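PDB 4GOQ: DUF1491 domain-containing protein from Caulobacter crescentus, which is of unknown function and belongs to the DUF1491 family, folding as a single chain with a five-stranded mixed sheet and two helices. Local coordinates for residues D7-V10 with A11-R15; A80-A83 with A84-P88. All coordinates share one frame; numbering follows the deposited sequence.

Contact 1 (D7-V10 with A11-R15); sequences DIWV and AALIR
The indole of Trp-9 has CB of Leu-13 over one face, 4.3 Å above the plane and offset toward the rim, while CG2 of Val-10 lies in the ring plane at its edge. The Trp-9 and Leu-13 pair is i to i+4 packing along helix 6-19, whose inward side rests on the mixed sheet. Trp-9 and Leu-13 run side by side, and Leu-13 CD2 comes obliquely to the six-membered ring, 3.7 Å from Trp-9 CH2. With CG anti to the backbone N (chi1 -178°), the indole swings toward the following turn. Trp-64 meets the ring, and Glu-106 OE2 accepts a hydrogen bond from NE1. One step round the helix, Val-10 CG1 touches Ile-14 CD1 at 3.8 Å. Val-10 is buried against Val-26, Trp-91 and Val-93, and Ile-14 also reaches Val-26. Cutting Ile-14 back to an alanine here is likely to leave Val-10 CG1 without its i+4 partner CD1 and open a gap beside Val-26. Four successive backbone bonds join the turns, from Ala-11 N to Asp-7 O through to Ile-14 N, which meets Val-10 O at 2.9 Å with an N-H...O angle of 174°, while Ile-14 CG1 lies 3.3 Å from that same oxygen.

Contact 2 (A80-A83 with A84-P88); sequences AERA and ARIDP
From Ala-80 to Ile-86 the backbone runs as the last turns of helix 74-86, with Ala-84 N bonded to Ala-80 O, Ile-86 N to Arg-82 O and Asp-87 N still bonded to Ala-83 O, whereas Arg-85 N reaches Glu-81 O only weakly, at 3.3 Å, and also bonds to Arg-82 O at 3.0 Å, from above the carbonyl plane, so that the Arg-82 oxygen is gripped by two amides. Arg-85 holds Glu-81 side-on in a bidentate salt bridge: NH2 meets OE1 at 2.7 Å, and NE meets OE2 at 2.7 Å. Both oxygens are met on their syn side, and the carboxylate and guanidinium planes lie only 14° apart. Bends in both chains, at chi2 of Glu-81 (-76°) and chi3 of Arg-85 (-74°), bring the groups together. This is an i to i+4 Glu-Arg pair on the surface, and the two bonds hold the guanidinium against rotation. Arg-82 extends from CG to NE, its guanidinium set nearly at right angles to that of Arg-85; its CG lies 3.6 Å from Arg-85 NH2. Ile-86 CD1 approaches the guanidinium of Arg-82 obliquely, 3.5 Å from NH1. Ala-83 and Ala-84 pack instead on Ile-90. Asp-87 is the first residue to leave helical geometry, and its OD1 accepts a hydrogen bond from Asp-89 N.

How the contacts relate
Contact 1 comes first along the chain, on helix 6-19, and contact 2 closes the end of helix 74-86; strands 23-28, 37-43, 48-56 and 62-65 lie between them in sequence. Their centres are 21 Å apart and their nearest atoms about 12 Å, so they do not touch. Strand 91-97, which follows helix 74-86 after a short loop, lies between strands 23-28 and 37-43 in the sheet, and it is also packed by the side chains of contact 1. The two sites thus differ in setting: residues 7-15 are the part of helix 6-19 whose apolar side packs on the sheet, whereas residues 80-88 form a surface helix end leading into that strand.

Contact 1 (D7-V10 with A11-R15)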
# COMPACT_ATOMS: atom_id res chain seq x y z
N ASP A 7 6.19 -11.33 0.09
CA ASP A 7 5.25 -11.91 -0.88
C ASP A 7 4.11 -12.66 -0.17
O ASP A 7 2.99 -12.65 -0.66
CB ASP A 7 5.99 -12.83 -1.89
CG ASP A 7 6.51 -14.14 -1.31
OD1 ASP A 7 7.13 -14.11 -0.24
OD2 ASP A 7 6.35 -15.18 -1.98
N ILE A 8 4.38 -13.27 1.00
CA ILE A 8 3.32 -13.95 1.79
C ILE A 8 2.31 -12.89 2.29
O ILE A 8 1.09 -13.08 2.21
CB ILE A 8 3.97 -14.76 2.95
CG1 ILE A 8 4.80 -15.95 2.36
CG2 ILE A 8 2.89 -15.32 3.93
CD1 ILE A 8 5.66 -16.72 3.39
N TRP A 9 2.82 -11.82 2.83
CA TRP A 9 2.02 -10.72 3.36
C TRP A 9 1.20 -10.07 2.21
O TRP A 9 0.02 -9.73 2.39
CB TRP A 9 2.96 -9.70 4.04
CG TRP A 9 2.23 -8.53 4.65
CD1 TRP A 9 1.79 -8.42 5.95
CD2 TRP A 9 1.76 -7.37 3.96
NE1 TRP A 9 1.11 -7.23 6.11
CE2 TRP A 9 1.06 -6.57 4.90
CE3 TRP A 9 1.87 -6.91 2.63
CZ2 TRP A 9 0.46 -5.35 4.55
CZ3 TRP A 9 1.26 -5.71 2.27
CH2 TRP A 9 0.60 -4.93 3.23
N VAL A 10 1.82 -9.88 1.04
CA VAL A 10 1.13 -9.29 -0.11
C VAL A 10 0.00 -10.23 -0.59
O VAL A 10 -1.11 -9.74 -0.84
CB VAL A 10 2.11 -8.89 -1.26
CG1 VAL A 10 1.35 -8.41 -2.50
CG2 VAL A 10 3.09 -7.79 -0.79
N ALA A 11 0.25 -11.56 -0.62
CA ALA A 11 -0.77 -12.55 -1.00
C ALA A 11 -1.99 -12.46 -0.07
O ALA A 11 -3.13 -12.53 -0.53
CB ALA A 11 -0.19 -13.97 -1.00
N ALA A 12 -1.75 -12.28 1.24
CA ALA A 12 -2.84 -12.16 2.20
C ALA A 12 -3.64 -10.86 1.94
O ALA A 12 -4.87 -10.86 2.04
CB ALA A 12 -2.30 -12.15 3.63
N LEU A 13 -2.94 -9.75 1.67
CA LEU A 13 -3.62 -8.47 1.41
C LEU A 13 -4.52 -8.56 0.15
O LEU A 13 -5.70 -8.18 0.21
CB LEU A 13 -2.59 -7.35 1.27
CG LEU A 13 -3.14 -5.95 0.81
CD1 LEU A 13 -4.05 -5.33 1.90
CD2 LEU A 13 -1.98 -4.99 0.58
N ILE A 14 -3.96 -9.10 -0.95
CA ILE A 14 -4.69 -9.28 -2.23
C ILE A 14 -5.88 -10.14 -2.00
O ILE A 14 -6.99 -9.77 -2.40
CB ILE A 14 -3.79 -9.88 -3.36
CG1 ILE A 14 -2.62 -8.98 -3.70
CG2 ILE A 14 -4.61 -10.26 -4.61
CD1 ILE A 14 -1.56 -9.74 -4.54
N ARG A 15 -5.69 -11.28 -1.33
CA ARG A 15 -6.75 -12.22 -1.04
C ARG A 15 -7.88 -11.57 -0.26
O ARG A 15 -9.04 -11.70 -0.64
CB ARG A 15 -6.18 -13.43 -0.27
CG ARG A 15 -7.22 -14.27 0.40
CD ARG A 15 -6.51 -15.49 0.94
NE ARG A 15 -7.31 -16.21 1.91
CZ ARG A 15 -8.28 -17.07 1.60
NH1 ARG A 15 -8.60 -17.28 0.33
NH2 ARG A 15 -8.95 -17.70 2.55

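Contact 2 (A80-A83 with A84-P88)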
# COMPACT_ATOMS: atom_id res chain seq x y z
N ALA A 80 5.13 7.21 -5.99
CA ALA A 80 5.41 5.76 -6.18
C ALA A 80 6.61 5.55 -7.13
O ALA A 80 7.46 4.69 -6.86
CB ALA A 80 4.17 5.04 -6.72
N GLU A 81 6.65 6.30 -8.24
CA GLU A 81 7.75 6.19 -9.19
C GLU A 81 9.07 6.58 -8.49
O GLU A 81 10.08 5.90 -8.67
CB GLU A 81 7.48 7.08 -10.43
CG GLU A 81 8.56 6.97 -11.52
CD GLU A 81 9.89 7.68 -11.28
OE1 GLU A 81 9.91 8.75 -10.63
OE2 GLU A 81 10.92 7.13 -11.70
N ARG A 82 9.06 7.69 -7.73
CA ARG A 82 10.26 8.15 -7.04
C ARG A 82 10.71 7.11 -5.99
O ARG A 82 11.91 6.80 -5.87
CB ARG A 82 10.04 9.53 -6.41
CG ARG A 82 11.34 10.22 -6.02
CD ARG A 82 11.09 11.58 -5.39
NE ARG A 82 12.33 12.33 -5.17
CZ ARG A 82 12.94 12.48 -4.00
NH1 ARG A 82 12.42 11.93 -2.90
NH2 ARG A 82 14.06 13.17 -3.91
N ALA A 83 9.73 6.55 -5.27
CA ALA A 83 9.98 5.54 -4.22
C ALA A 83 10.67 4.29 -4.78
O ALA A 83 11.53 3.71 -4.09
CB ALA A 83 8.67 5.15 -3.57
N ALA A 84 10.33 3.89 -6.03
CA ALA A 84 10.94 2.72 -6.67
C ALA A 84 12.36 3.03 -7.15
O ALA A 84 13.14 2.10 -7.32
CB ALA A 84 10.08 2.23 -7.82
N ARG A 85 12.71 4.32 -7.35
CA ARG A 85 14.10 4.70 -7.68
C ARG A 85 14.93 4.74 -6.40
O ARG A 85 16.07 4.30 -6.39
CB ARG A 85 14.19 6.05 -8.40
CG ARG A 85 14.01 5.93 -9.88
CD ARG A 85 14.19 7.29 -10.52
NE ARG A 85 13.03 8.15 -10.27
CZ ARG A 85 13.08 9.35 -9.70
NH1 ARG A 85 14.24 9.86 -9.32
NH2 ARG A 85 11.97 10.06 -9.55
N ILE A 86 14.35 5.29 -5.33
CA ILE A 86 14.97 5.37 -4.00
C ILE A 86 15.23 3.93 -3.50
O ILE A 86 16.34 3.63 -3.05
CB ILE A 86 14.01 6.16 -3.05
CG1 ILE A 86 14.00 7.67 -3.42
CG2 ILE A 86 14.37 5.93 -1.57
CD1 ILE A 86 12.72 8.42 -2.89
N ASP A 87 14.23 3.06 -3.68
CA ASP A 87 14.28 1.67 -3.26
C ASP A 87 13.84 0.72 -4.40
O ASP A 87 12.66 0.35 -4.47
CB ASP A 87 13.39 1.48 -2.02
CG ASP A 87 13.43 0.09 -1.42
OD1 ASP A 87 14.26 -0.75 -1.89
OD2 ASP A 87 12.66 -0.17 -0.48
N PRO A 88 14.81 0.19 -5.18
CA PRO A 88 14.47 -0.74 -6.28
C PRO A 88 13.89 -2.09 -5.83
O PRO A 88 13.44 -2.85 -6.69
CB PRO A 88 15.82 -0.93 -6.99
CG PRO A 88 16.58 0.35 -6.67
CD PRO A 88 16.24 0.54 -5.22